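Local coordinates for protein lectin (Pleurotus ostreatus, PDB 6T0Q) that probably binds galactose-type sugars, including N-acetylgalactosamine, through calcium-dependent carbohydrate-binding modules arranged in tandem along one chain, at residues Thr52-Arg56 / Lys150-Pro156; Phe82-Gly86 / Phe160-Ser164; Arg216-Lys220 / Phe320-Leu324; Val288-Ile292 / Thr303-Asp307. All blocks are in the same frame, centred on the assembly; numbering follows the deposited sequence.

Contact 1 (Thr52-Arg56 / Lys150-Pro156); sequences TRPFR and KTLRAAP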
loop_
_atom_site.group_PDB
_atom_site.type_symbol
_atom_site.label_atom_id
_atom_site.label_comp_id
_atom_site.label_asym_id
_atom_site.label_seq_id
_atom_site.Cartn_x
_atom_site.Cartn_y
_atom_site.Cartn_z
ATOM N N THR A 52 -43.316 -6.218 6.623
ATOM C CA THR A 52 -41.965 -6.411 6.115
ATOM C C THR A 52 -41.817 -7.873 5.715
ATOM O O THR A 52 -42.277 -8.768 6.433
ATOM C CB THR A 52 -40.924 -6.022 7.177
ATOM O OG1 THR A 52 -41.150 -4.663 7.575
ATOM C CG2 THR A 52 -39.503 -6.162 6.632
ATOM N N ARG A 53 -41.194 -8.125 4.562
ATOM C CA ARG A 53 -41.135 -9.486 4.030
ATOM C C ARG A 53 -39.751 -9.792 3.468
ATOM O O ARG A 53 -39.124 -8.909 2.864
ATOM C CB ARG A 53 -42.200 -9.675 2.928
ATOM C CG ARG A 53 -43.646 -9.553 3.439
ATOM C CD ARG A 53 -43.952 -10.702 4.401
ATOM N NE ARG A 53 -45.353 -10.752 4.831
ATOM C CZ ARG A 53 -45.770 -10.433 6.054
ATOM N NH1 ARG A 53 -44.900 -10.020 6.969
ATOM N NH2 ARG A 53 -47.055 -10.525 6.361
ATOM N N PRO A 54 -39.251 -11.017 3.655
ATOM C CA PRO A 54 -37.936 -11.389 3.123
ATOM C C PRO A 54 -37.994 -11.963 1.716
ATOM O O PRO A 54 -38.962 -12.613 1.318
ATOM C CB PRO A 54 -37.469 -12.476 4.101
ATOM C CG PRO A 54 -38.745 -13.197 4.438
ATOM C CD PRO A 54 -39.839 -12.109 4.461
ATOM N N PHE A 55 -36.909 -11.732 0.975
ATOM C CA PHE A 55 -36.728 -12.277 -0.369
ATOM C C PHE A 55 -35.274 -12.700 -0.521
ATOM O O PHE A 55 -34.372 -11.942 -0.155
ATOM C CB PHE A 55 -37.121 -11.242 -1.439
ATOM C CG PHE A 55 -38.538 -10.763 -1.291
ATOM C CD1 PHE A 55 -39.584 -11.466 -1.880
ATOM C CD2 PHE A 55 -38.830 -9.662 -0.504
ATOM C CE1 PHE A 55 -40.905 -11.060 -1.707
ATOM C CE2 PHE A 55 -40.148 -9.230 -0.333
ATOM C CZ PHE A 55 -41.190 -9.940 -0.927
ATOM N N ARG A 56 -35.055 -13.904 -1.053
ATOM C CA ARG A 56 -33.732 -14.515 -1.123
ATOM C C ARG A 56 -33.563 -15.241 -2.443
ATOM O O ARG A 56 -34.499 -15.874 -2.938
ATOM C CB ARG A 56 -33.503 -15.568 -0.028
ATOM C CG ARG A 56 -33.044 -15.075 1.299
ATOM C CD ARG A 56 -33.011 -16.256 2.273
ATOM N NE ARG A 56 -32.186 -17.374 1.804
ATOM C CZ ARG A 56 -31.083 -17.798 2.422
ATOM N NH1 ARG A 56 -30.669 -17.186 3.523
ATOM N NH2 ARG A 56 -30.394 -18.833 1.944
ATOM N N LYS A 150 -37.128 -16.875 -3.274
ATOM C CA LYS A 150 -37.893 -17.398 -2.151
ATOM C C LYS A 150 -38.340 -16.259 -1.240
ATOM O O LYS A 150 -37.670 -15.230 -1.130
ATOM C CB LYS A 150 -37.066 -18.412 -1.348
ATOM C CG LYS A 150 -36.760 -19.719 -2.105
ATOM C CD LYS A 150 -38.021 -20.290 -2.748
ATOM C CE LYS A 150 -37.846 -21.770 -3.150
ATOM N NZ LYS A 150 -37.666 -22.686 -1.975
ATOM N N THR A 151 -39.482 -16.455 -0.583
ATOM C CA THR A 151 -40.007 -15.468 0.349
ATOM C C THR A 151 -40.682 -16.190 1.510
ATOM O O THR A 151 -40.677 -17.425 1.586
ATOM C CB THR A 151 -40.980 -14.506 -0.354
ATOM O OG1 THR A 151 -41.326 -13.434 0.532
ATOM C CG2 THR A 151 -42.248 -15.225 -0.765
ATOM N N LEU A 152 -41.259 -15.410 2.426
ATOM C CA LEU A 152 -42.112 -15.945 3.483
ATOM C C LEU A 152 -43.300 -15.019 3.676
ATOM O O LEU A 152 -43.191 -13.808 3.484
ATOM C CB LEU A 152 -41.381 -16.075 4.830
ATOM C CG LEU A 152 -40.260 -17.089 5.035
ATOM C CD1 LEU A 152 -39.690 -16.893 6.431
ATOM C CD2 LEU A 152 -40.761 -18.510 4.862
ATOM N N ARG A 153 -44.432 -15.591 4.075
ATOM C CA ARG A 153 -45.593 -14.788 4.455
ATOM C C ARG A 153 -45.516 -14.375 5.917
ATOM O O ARG A 153 -46.448 -14.592 6.688
ATOM C CB ARG A 153 -46.883 -15.556 4.187
ATOM C CG ARG A 153 -47.100 -15.948 2.748
ATOM C CD ARG A 153 -48.493 -16.538 2.558
ATOM N NE ARG A 153 -48.773 -16.827 1.159
ATOM C CZ ARG A 153 -49.968 -16.686 0.597
ATOM N NH1 ARG A 153 -50.997 -16.253 1.313
ATOM N NH2 ARG A 153 -50.133 -16.977 -0.683
ATOM N N ALA A 154 -44.396 -13.775 6.305
ATOM C CA ALA A 154 -44.127 -13.432 7.695
ATOM C C ALA A 154 -42.939 -12.484 7.710
ATOM O O ALA A 154 -42.226 -12.344 6.713
ATOM C CB ALA A 154 -43.856 -14.688 8.537
ATOM N N ALA A 155 -42.743 -11.818 8.847
ATOM C CA ALA A 155 -41.608 -10.923 8.990
ATOM C C ALA A 155 -40.306 -11.688 8.745
ATOM O O ALA A 155 -40.240 -12.900 8.966
ATOM C CB ALA A 155 -41.593 -10.294 10.382
ATOM N N PRO A 156 -39.264 -11.017 8.262
ATOM C CA PRO A 156 -37.992 -11.707 8.006
ATOM C C PRO A 156 -37.456 -12.342 9.278
ATOM O O PRO A 156 -37.289 -11.653 10.295
ATOM C CB PRO A 156 -37.071 -10.578 7.522
ATOM C CG PRO A 156 -38.009 -9.541 6.975
ATOM C CD PRO A 156 -39.214 -9.600 7.875
#

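Contact 2 (Phe82-Gly86 / Phe160-Ser164); sequences FYVNG and FQLPS. With NAG (2-acetamido-2-deoxy-beta-D-glucopyranose), chain E.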
loop_
_atom_site.group_PDB
_atom_site.type_symbol
_atom_site.label_atom_id
_atom_site.label_comp_id
_atom_site.label_asym_id
_atom_site.label_seq_id
_atom_site.Cartn_x
_atom_site.Cartn_y
_atom_site.Cartn_z
ATOM N N PHE A 82 -30.940 -4.128 1.123
ATOM C CA PHE A 82 -30.320 -5.065 0.193
ATOM C C PHE A 82 -29.078 -5.681 0.831
ATOM O O PHE A 82 -28.198 -4.951 1.305
ATOM C CB PHE A 82 -29.936 -4.345 -1.105
ATOM C CG PHE A 82 -29.806 -5.253 -2.298
ATOM C CD1 PHE A 82 -28.728 -6.118 -2.423
ATOM C CD2 PHE A 82 -30.756 -5.216 -3.319
ATOM C CE1 PHE A 82 -28.611 -6.954 -3.540
ATOM C CE2 PHE A 82 -30.645 -6.044 -4.433
ATOM C CZ PHE A 82 -29.580 -6.913 -4.545
ATOM N N TYR A 83 -28.999 -7.015 0.816
ATOM C CA TYR A 83 -27.882 -7.755 1.396
ATOM C C TYR A 83 -27.207 -8.621 0.338
ATOM O O TYR A 83 -27.876 -9.199 -0.525
ATOM C CB TYR A 83 -28.337 -8.669 2.527
ATOM C CG TYR A 83 -29.016 -7.984 3.689
ATOM C CD1 TYR A 83 -30.391 -7.782 3.690
ATOM C CD2 TYR A 83 -28.289 -7.582 4.800
ATOM C CE1 TYR A 83 -31.024 -7.179 4.757
ATOM C CE2 TYR A 83 -28.916 -6.978 5.882
ATOM C CZ TYR A 83 -30.282 -6.786 5.850
ATOM O OH TYR A 83 -30.916 -6.186 6.905
ATOM N N VAL A 84 -25.884 -8.752 0.432
ATOM C CA VAL A 84 -25.144 -9.654 -0.444
ATOM C C VAL A 84 -24.232 -10.518 0.417
ATOM O O VAL A 84 -23.351 -9.997 1.114
ATOM C CB VAL A 84 -24.341 -8.897 -1.513
ATOM C CG1 VAL A 84 -23.562 -9.892 -2.377
ATOM C CG2 VAL A 84 -25.300 -8.061 -2.396
ATOM N N ASN A 85 -24.454 -11.833 0.376
ATOM C CA ASN A 85 -23.685 -12.792 1.170
ATOM C C ASN A 85 -23.667 -12.393 2.641
ATOM O O ASN A 85 -22.641 -12.470 3.316
ATOM C CB ASN A 85 -22.268 -12.941 0.615
ATOM C CG ASN A 85 -22.265 -13.547 -0.765
ATOM O OD1 ASN A 85 -23.001 -14.504 -1.021
ATOM N ND2 ASN A 85 -21.470 -12.981 -1.676
ATOM N N GLY A 86 -24.818 -11.931 3.133
ATOM C CA GLY A 86 -24.993 -11.593 4.527
ATOM C C GLY A 86 -24.576 -10.193 4.915
ATOM O O GLY A 86 -24.746 -9.818 6.079
ATOM N N PHE A 160 -32.134 -13.935 8.325
ATOM C CA PHE A 160 -32.633 -14.500 7.070
ATOM C C PHE A 160 -31.666 -14.257 5.916
ATOM O O PHE A 160 -31.623 -15.048 4.969
ATOM C CB PHE A 160 -34.004 -13.919 6.724
ATOM C CG PHE A 160 -33.930 -12.625 5.967
ATOM C CD1 PHE A 160 -33.731 -11.424 6.635
ATOM C CD2 PHE A 160 -34.048 -12.608 4.581
ATOM C CE1 PHE A 160 -33.662 -10.226 5.939
ATOM C CE2 PHE A 160 -33.975 -11.408 3.876
ATOM C CZ PHE A 160 -33.786 -10.221 4.556
ATOM N N GLN A 161 -30.879 -13.180 5.982
ATOM C CA GLN A 161 -29.971 -12.811 4.904
ATOM C C GLN A 161 -28.672 -13.596 4.932
ATOM O O GLN A 161 -27.843 -13.424 4.031
ATOM C CB GLN A 161 -29.655 -11.309 4.961
ATOM C CG GLN A 161 -28.686 -10.895 6.070
ATOM C CD GLN A 161 -29.367 -10.690 7.413
ATOM O OE1 GLN A 161 -30.455 -11.200 7.656
ATOM N NE2 GLN A 161 -28.724 -9.928 8.290
ATOM N N LEU A 162 -28.468 -14.454 5.943
ATOM C CA LEU A 162 -27.204 -15.173 6.039
ATOM C C LEU A 162 -27.260 -16.462 5.230
ATOM O O LEU A 162 -28.311 -17.112 5.167
ATOM C CB LEU A 162 -26.862 -15.500 7.498
ATOM C CG LEU A 162 -26.659 -14.290 8.413
ATOM C CD1 LEU A 162 -26.114 -14.723 9.777
ATOM C CD2 LEU A 162 -25.744 -13.257 7.772
ATOM N N PRO A 163 -26.140 -16.814 4.597
ATOM C CA PRO A 163 -26.062 -18.111 3.910
ATOM C C PRO A 163 -26.365 -19.297 4.809
ATOM O O PRO A 163 -26.780 -20.345 4.303
ATOM C CB PRO A 163 -24.614 -18.151 3.399
ATOM C CG PRO A 163 -23.899 -17.058 4.143
ATOM C CD PRO A 163 -24.928 -16.007 4.399
ATOM N N SER A 164 -26.176 -19.167 6.124
ATOM C CA SER A 164 -26.485 -20.255 7.041
ATOM C C SER A 164 -27.980 -20.515 7.175
ATOM O O SER A 164 -28.359 -21.560 7.711
ATOM C CB SER A 164 -25.883 -19.959 8.416
ATOM O OG SER A 164 -26.310 -18.695 8.891
HETATM C C1 NAG E . -25.635 -21.931 -3.381
HETATM C C2 NAG E . -25.353 -22.428 -1.962
HETATM C C3 NAG E . -23.993 -23.132 -1.895
HETATM C C4 NAG E . -23.886 -24.233 -2.945
HETATM C C5 NAG E . -24.229 -23.654 -4.320
HETATM C C6 NAG E . -24.260 -24.694 -5.416
HETATM C C7 NAG E . -26.454 -21.129 -0.200
HETATM C C8 NAG E . -26.360 -19.942 0.716
HETATM N N2 NAG E . -25.411 -21.330 -1.010
HETATM O O3 NAG E . -23.836 -23.669 -0.588
HETATM O O5 NAG E . -25.526 -23.027 -4.304
HETATM O O6 NAG E . -25.469 -25.438 -5.377
HETATM O O7 NAG E . -27.435 -21.863 -0.215
HETATM O O HOH W 1 -27.296 -11.927 1.695
HETATM O O HOH W 2 -26.294 -8.748 8.031
#

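Contact 3 (Arg216-Lys220 / Phe320-Leu324); sequences RAFRK and FQPPL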
loop_
_atom_site.group_PDB
_atom_site.type_symbol
_atom_site.label_atom_id
_atom_site.label_comp_id
_atom_site.label_asym_id
_atom_site.label_seq_id
_atom_site.Cartn_x
_atom_site.Cartn_y
_atom_site.Cartn_z
ATOM N N ARG A 216 -2.339 19.408 -17.882
ATOM C CA ARG A 216 -2.039 19.312 -16.461
ATOM C C ARG A 216 -2.301 17.885 -16.008
ATOM O O ARG A 216 -3.228 17.235 -16.495
ATOM C CB ARG A 216 -2.914 20.270 -15.632
ATOM C CG ARG A 216 -2.886 21.730 -16.098
ATOM C CD ARG A 216 -1.492 22.318 -15.909
ATOM N NE ARG A 216 -1.430 23.730 -16.272
ATOM C CZ ARG A 216 -0.834 24.203 -17.363
ATOM N NH1 ARG A 216 -0.230 23.379 -18.210
ATOM N NH2 ARG A 216 -0.828 25.509 -17.596
ATOM N N ALA A 217 -1.507 17.402 -15.055
ATOM C CA ALA A 217 -1.681 16.044 -14.559
ATOM C C ALA A 217 -2.197 16.049 -13.126
ATOM O O ALA A 217 -1.935 16.979 -12.354
ATOM C CB ALA A 217 -0.375 15.243 -14.631
ATOM N N PHE A 218 -2.936 14.987 -12.786
ATOM C CA PHE A 218 -3.578 14.814 -11.488
ATOM C C PHE A 218 -3.457 13.356 -11.070
ATOM O O PHE A 218 -3.585 12.459 -11.906
ATOM C CB PHE A 218 -5.060 15.219 -11.544
ATOM C CG PHE A 218 -5.276 16.621 -12.051
ATOM C CD1 PHE A 218 -5.383 16.873 -13.409
ATOM C CD2 PHE A 218 -5.341 17.688 -11.167
ATOM C CE1 PHE A 218 -5.565 18.164 -13.884
ATOM C CE2 PHE A 218 -5.513 18.986 -11.629
ATOM C CZ PHE A 218 -5.634 19.224 -12.993
ATOM N N ARG A 219 -3.213 13.123 -9.777
ATOM C CA ARG A 219 -2.988 11.778 -9.261
ATOM C C ARG A 219 -3.722 11.575 -7.946
ATOM O O ARG A 219 -3.747 12.468 -7.094
ATOM C CB ARG A 219 -1.493 11.497 -9.030
ATOM C CG ARG A 219 -0.670 11.330 -10.292
ATOM C CD ARG A 219 0.822 11.250 -9.954
ATOM N NE ARG A 219 1.129 10.143 -9.045
ATOM C CZ ARG A 219 1.406 8.903 -9.437
ATOM N NH1 ARG A 219 1.412 8.593 -10.733
ATOM N NH2 ARG A 219 1.679 7.971 -8.531
ATOM N N LYS A 220 -4.289 10.385 -7.776
ATOM C CA LYS A 220 -4.890 9.975 -6.513
ATOM C C LYS A 220 -4.619 8.492 -6.303
ATOM O O LYS A 220 -4.882 7.678 -7.194
ATOM C CB LYS A 220 -6.398 10.251 -6.492
ATOM C CG LYS A 220 -7.121 9.751 -5.239
ATOM C CD LYS A 220 -6.816 10.616 -4.014
ATOM C CE LYS A 220 -7.586 10.096 -2.803
ATOM N NZ LYS A 220 -7.276 10.869 -1.583
ATOM N N PHE A 320 4.231 10.267 -15.631
ATOM C CA PHE A 320 3.325 10.826 -14.633
ATOM C C PHE A 320 2.246 9.838 -14.201
ATOM O O PHE A 320 1.674 10.005 -13.117
ATOM C CB PHE A 320 2.640 12.087 -15.180
ATOM C CG PHE A 320 1.607 11.788 -16.234
ATOM C CD1 PHE A 320 1.987 11.557 -17.548
ATOM C CD2 PHE A 320 0.263 11.691 -15.903
ATOM C CE1 PHE A 320 1.044 11.265 -18.520
ATOM C CE2 PHE A 320 -0.687 11.383 -16.869
ATOM C CZ PHE A 320 -0.294 11.176 -18.181
ATOM N N GLN A 321 1.938 8.832 -15.026
ATOM C CA GLN A 321 0.856 7.897 -14.729
ATOM C C GLN A 321 1.259 6.603 -14.007
ATOM O O GLN A 321 0.356 5.909 -13.517
ATOM C CB GLN A 321 0.099 7.556 -16.025
ATOM C CG GLN A 321 0.800 6.623 -17.025
ATOM C CD GLN A 321 1.737 7.346 -17.979
ATOM O OE1 GLN A 321 2.582 8.142 -17.567
ATOM N NE2 GLN A 321 1.584 7.069 -19.269
ATOM N N PRO A 322 2.535 6.200 -13.952
ATOM C CA PRO A 322 2.897 5.016 -13.168
ATOM C C PRO A 322 2.562 5.161 -11.697
ATOM O O PRO A 322 2.608 6.268 -11.130
ATOM C CB PRO A 322 4.412 4.903 -13.389
ATOM C CG PRO A 322 4.536 5.172 -14.819
ATOM C CD PRO A 322 3.459 6.266 -15.106
ATOM N N PRO A 323 2.302 4.040 -11.017
ATOM C CA PRO A 323 1.779 4.109 -9.642
ATOM C C PRO A 323 2.773 4.589 -8.597
ATOM O O PRO A 323 2.357 5.286 -7.660
ATOM C CB PRO A 323 1.338 2.664 -9.364
ATOM C CG PRO A 323 2.080 1.825 -10.373
ATOM C CD PRO A 323 2.192 2.687 -11.589
ATOM N N LEU A 324 4.059 4.239 -8.702
ATOM C CA LEU A 324 4.999 4.482 -7.609
ATOM C C LEU A 324 5.973 5.627 -7.877
ATOM O O LEU A 324 7.109 5.602 -7.392
ATOM C CB LEU A 324 5.787 3.216 -7.281
ATOM C CG LEU A 324 5.029 2.031 -6.692
ATOM C CD1 LEU A 324 6.030 0.998 -6.180
ATOM C CD2 LEU A 324 4.101 2.466 -5.579
#

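Contact 4 (Val288-Ile292 / Thr303-Asp307); sequences VIATI and TVVTD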
loop_
_atom_site.group_PDB
_atom_site.type_symbol
_atom_site.label_atom_id
_atom_site.label_comp_id
_atom_site.label_asym_id
_atom_site.label_seq_id
_atom_site.Cartn_x
_atom_site.Cartn_y
_atom_site.Cartn_z
ATOM N N VAL A 288 -11.406 19.503 -14.179
ATOM C CA VAL A 288 -11.721 18.085 -14.316
ATOM C C VAL A 288 -12.461 17.655 -13.056
ATOM O O VAL A 288 -12.174 18.143 -11.956
ATOM C CB VAL A 288 -10.459 17.222 -14.569
ATOM C CG1 VAL A 288 -9.480 17.349 -13.431
ATOM C CG2 VAL A 288 -10.825 15.732 -14.792
ATOM N N ILE A 289 -13.437 16.770 -13.219
ATOM C CA ILE A 289 -14.249 16.299 -12.102
ATOM C C ILE A 289 -14.431 14.800 -12.262
ATOM O O ILE A 289 -14.532 14.300 -13.388
ATOM C CB ILE A 289 -15.603 17.046 -12.045
ATOM C CG1 ILE A 289 -16.393 16.668 -10.790
ATOM C CG2 ILE A 289 -16.440 16.776 -13.294
ATOM C CD1 ILE A 289 -17.643 17.552 -10.606
ATOM N N ALA A 290 -14.435 14.075 -11.140
ATOM C CA ALA A 290 -14.585 12.630 -11.202
ATOM C C ALA A 290 -15.121 12.114 -9.879
ATOM O O ALA A 290 -14.918 12.720 -8.824
ATOM C CB ALA A 290 -13.268 11.919 -11.533
ATOM N N THR A 291 -15.815 10.988 -9.961
ATOM C CA THR A 291 -16.272 10.237 -8.803
ATOM C C THR A 291 -15.860 8.797 -9.033
ATOM O O THR A 291 -16.040 8.270 -10.134
ATOM C CB THR A 291 -17.793 10.342 -8.617
ATOM O OG1 THR A 291 -18.167 11.723 -8.517
ATOM C CG2 THR A 291 -18.241 9.595 -7.341
ATOM N N ILE A 292 -15.293 8.168 -8.012
ATOM C CA ILE A 292 -14.768 6.812 -8.121
ATOM C C ILE A 292 -15.305 6.006 -6.955
ATOM O O ILE A 292 -15.170 6.425 -5.799
ATOM C CB ILE A 292 -13.227 6.785 -8.104
ATOM C CG1 ILE A 292 -12.643 7.594 -9.262
ATOM C CG2 ILE A 292 -12.723 5.327 -8.120
ATOM C CD1 ILE A 292 -11.153 7.898 -9.068
ATOM N N THR A 303 -15.799 5.645 -1.714
ATOM C CA THR A 303 -15.908 6.620 -2.784
ATOM C C THR A 303 -14.778 7.631 -2.664
ATOM O O THR A 303 -14.440 8.077 -1.564
ATOM C CB THR A 303 -17.267 7.325 -2.740
ATOM O OG1 THR A 303 -18.291 6.377 -3.049
ATOM C CG2 THR A 303 -17.328 8.489 -3.748
ATOM N N VAL A 304 -14.169 7.940 -3.800
ATOM C CA VAL A 304 -13.158 8.977 -3.923
ATOM C C VAL A 304 -13.696 10.008 -4.899
ATOM O O VAL A 304 -14.274 9.639 -5.925
ATOM C CB VAL A 304 -11.826 8.381 -4.428
ATOM C CG1 VAL A 304 -10.870 9.480 -4.851
ATOM C CG2 VAL A 304 -11.208 7.487 -3.348
ATOM N N VAL A 305 -13.539 11.293 -4.572
ATOM C CA VAL A 305 -13.967 12.373 -5.457
ATOM C C VAL A 305 -12.770 13.266 -5.737
ATOM O O VAL A 305 -11.825 13.335 -4.946
ATOM C CB VAL A 305 -15.132 13.202 -4.862
ATOM C CG1 VAL A 305 -16.317 12.290 -4.520
ATOM C CG2 VAL A 305 -14.668 13.969 -3.619
ATOM N N THR A 306 -12.805 13.949 -6.879
ATOM C CA THR A 306 -11.824 14.995 -7.117
ATOM C C THR A 306 -11.972 16.076 -6.054
ATOM O O THR A 306 -13.062 16.623 -5.859
ATOM C CB THR A 306 -11.986 15.577 -8.525
ATOM O OG1 THR A 306 -13.383 15.669 -8.858
ATOM C CG2 THR A 306 -11.287 14.672 -9.535
ATOM N N ASP A 307 -10.881 16.355 -5.346
ATOM C CA ASP A 307 -10.857 17.363 -4.293
ATOM C C ASP A 307 -9.396 17.750 -4.061
ATOM O O ASP A 307 -8.506 17.358 -4.824
ATOM C CB ASP A 307 -11.562 16.843 -3.029
ATOM C CG ASP A 307 -10.919 15.557 -2.469
ATOM O OD1 ASP A 307 -9.728 15.303 -2.729
ATOM O OD2 ASP A 307 -11.615 14.791 -1.767
#

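Contact 1 (Thr52-Arg56 / Lys150-Pro156)
An edge of a beta sheet carries this contact: strand 51-60 meets the short outer strand 150-151, and the chain loops on to Pro156. One antiparallel hydrogen-bonded pair sets the register. Arg56 N donates to Lys150 O at 2.9 Å, and Lys150 N returns a bond to Arg56 O at 2.8 Å. Beyond this pair the backbones stay close, but side-chain bonding takes over. Pro54 has no amide hydrogen to offer, but its O accepts a 2.6 Å hydrogen bond from Thr151 OG1. This OG1 lies over one face of the Phe55 ring. The Pro54 ring packs against Leu152 (CG to CB 3.9 Å) and Pro156 (CB to CB 3.9 Å). Arg53 folds back so NH1 bonds Thr52 O at 3.0 Å, while its guanidinium packs on the Arg153-Ala154 backbone and forms a salt bridge with Glu40. Arg56 leads away to Asp167. The arrangement is typical of an antiparallel sheet edge closed by a short strand that gives way to loop, here in the N-terminal beta sandwich.

Contact 2 (Phe82-Gly86 / Phe160-Ser164)
Water does the polar work in this contact, and two molecules bridge the segments at Gly86. Water 1 accepts from Gly86 N at 2.9 Å and donates to Gln161 O at 2.8 Å. Water 2 donates to Gly86 O at 2.7 Å and accepts from Gln161 NE2 at 2.7 Å. Gly86 therefore has both its N and its O tied to Gln161. The direct approach of Gly86 CA to Gln161 O, 3.4 Å, is a CA-H...O contact. Gly86 CA also lies 3.7 Å from Leu162 CD2. A CB on Gly86 would clash with that methyl, and the residue has a positive phi of 86°. Earlier in the strand, the Tyr83 ring takes Gln161 CG over one face. This is a CH-pi contact, with Gln161 CG 3.9 Å from the Tyr83 ring centroid. Phe160 CZ approaches Tyr83 CE1 at 4.1 Å, so the loop residues cover the end of strand 79-84. Arg56 holds the same loop by hydrogen bonds to Phe160 O and Leu162 O. Pro163 lies beside a NAG that is probably N-linked to Asn58, next to Thr60 and Trp109; its C8 is 3.6 Å from Pro163 O. The chemistry implies a solvent-mediated surface joint: apolar packing at Tyr83 adds to water bridges that tie the Gly86 backbone to the backbone and the side chain of Gln161.

Contact 3 (Arg216-Lys220 / Phe320-Leu324)
Strand 214-222 meets the loop at 320-324 first through Ala217. Ala217 CB points toward the loop and packs against Phe320 CD2 at 3.8 Å. Phe218 points away from the loop, as expected from the alternation of a strand. Arg219 points toward the loop again and supplies the polar part of the contact. Arg219 NH1 donates to Phe320 O at 2.8 Å and to Pro322 O at 2.6 Å. Arg219 NH2 donates to Pro323 O at 2.9 Å. A weak bond of 3.2 Å runs from Arg219 NH2 to Pro322 O. All three carbonyls lie at the edge of the guanidinium, near its plane, where its hydrogens point. One arginine thus gathers the backbone oxygens of a turning, proline-rich loop. Arg219 NE forms a salt bridge with Glu327, so the charge is also answered. At the end of the segment 320-324, Pro323 packs on Leu324 of the second subunit, and Leu324 on Asn247 of that subunit. Phe320 stands edge-to-face with Tyr245 and touches a NAG, probably of an N-glycan on Asn278. A buried arginine here fixes a loop over a sheet of the C-terminal beta sandwich, beside a probable N-glycosylation site.

Contact 4 (Val288-Ile292 / Thr303-Asp307)
Thr303 opens the second segment at the exposed end of the pairing. Thr303 CA makes a CA-H...O contact with Ile292 O at 3.1 Å, and Thr303 CG2 lies 3.9 Å from Thr291 CG2. Val304 forms the hydrogen-bonded pair with Ile292: Val304 N to Ile292 O and Ile292 N to Val304 O are both 2.7 Å. On their shared face, Val304 CB and Ile292 CB meet at 4.2 Å. Lys220 and Val222 of strand 214-222 lie against Val304. Val305 faces Thr291 as the non-hydrogen-bonded pair, their side chains on the other face. Thr306 carries the bonding past the end of the strand. Thr306 N donates to Ala290 O at 3.1 Å, and Thr306 OG1 accepts from Ala290 N at 3.0 Å. A side-chain oxygen does the work of a backbone carbonyl; the same OG1 is bonded to Asn199 O. The axes of 288-292 and 303-305 approach to 4.7 Å with their directions at 172°. This is a classic antiparallel beta hairpin of strands 287-296 and 301-305, at a beta-sandwich sheet edge.

In the fold
The four contacts fall into two groups on opposite sides of the chain's centre. Contacts 1 and 2 belong to the N-terminal half, with centres 13 Å apart, and share the sheet that holds strands 51-60 and 79-84. Their segments alternate along the chain, and Arg56 of contact 1 reaches into the loop of contact 2. Contacts 3 and 4 follow in the C-terminal half, 14 Å apart. Strands 214-222 (contact 3) and 287-296/301-305 (contact 4) belong to two different sheets, which meet through Phe218 with Val288 and Lys220 with Val304. Contact 4 lies between the two segments of contact 3 in sequence. Centres of different groups lie 31 to 49 Å apart. The pattern fits two tandem beta-sandwich modules, each with its own calcium site.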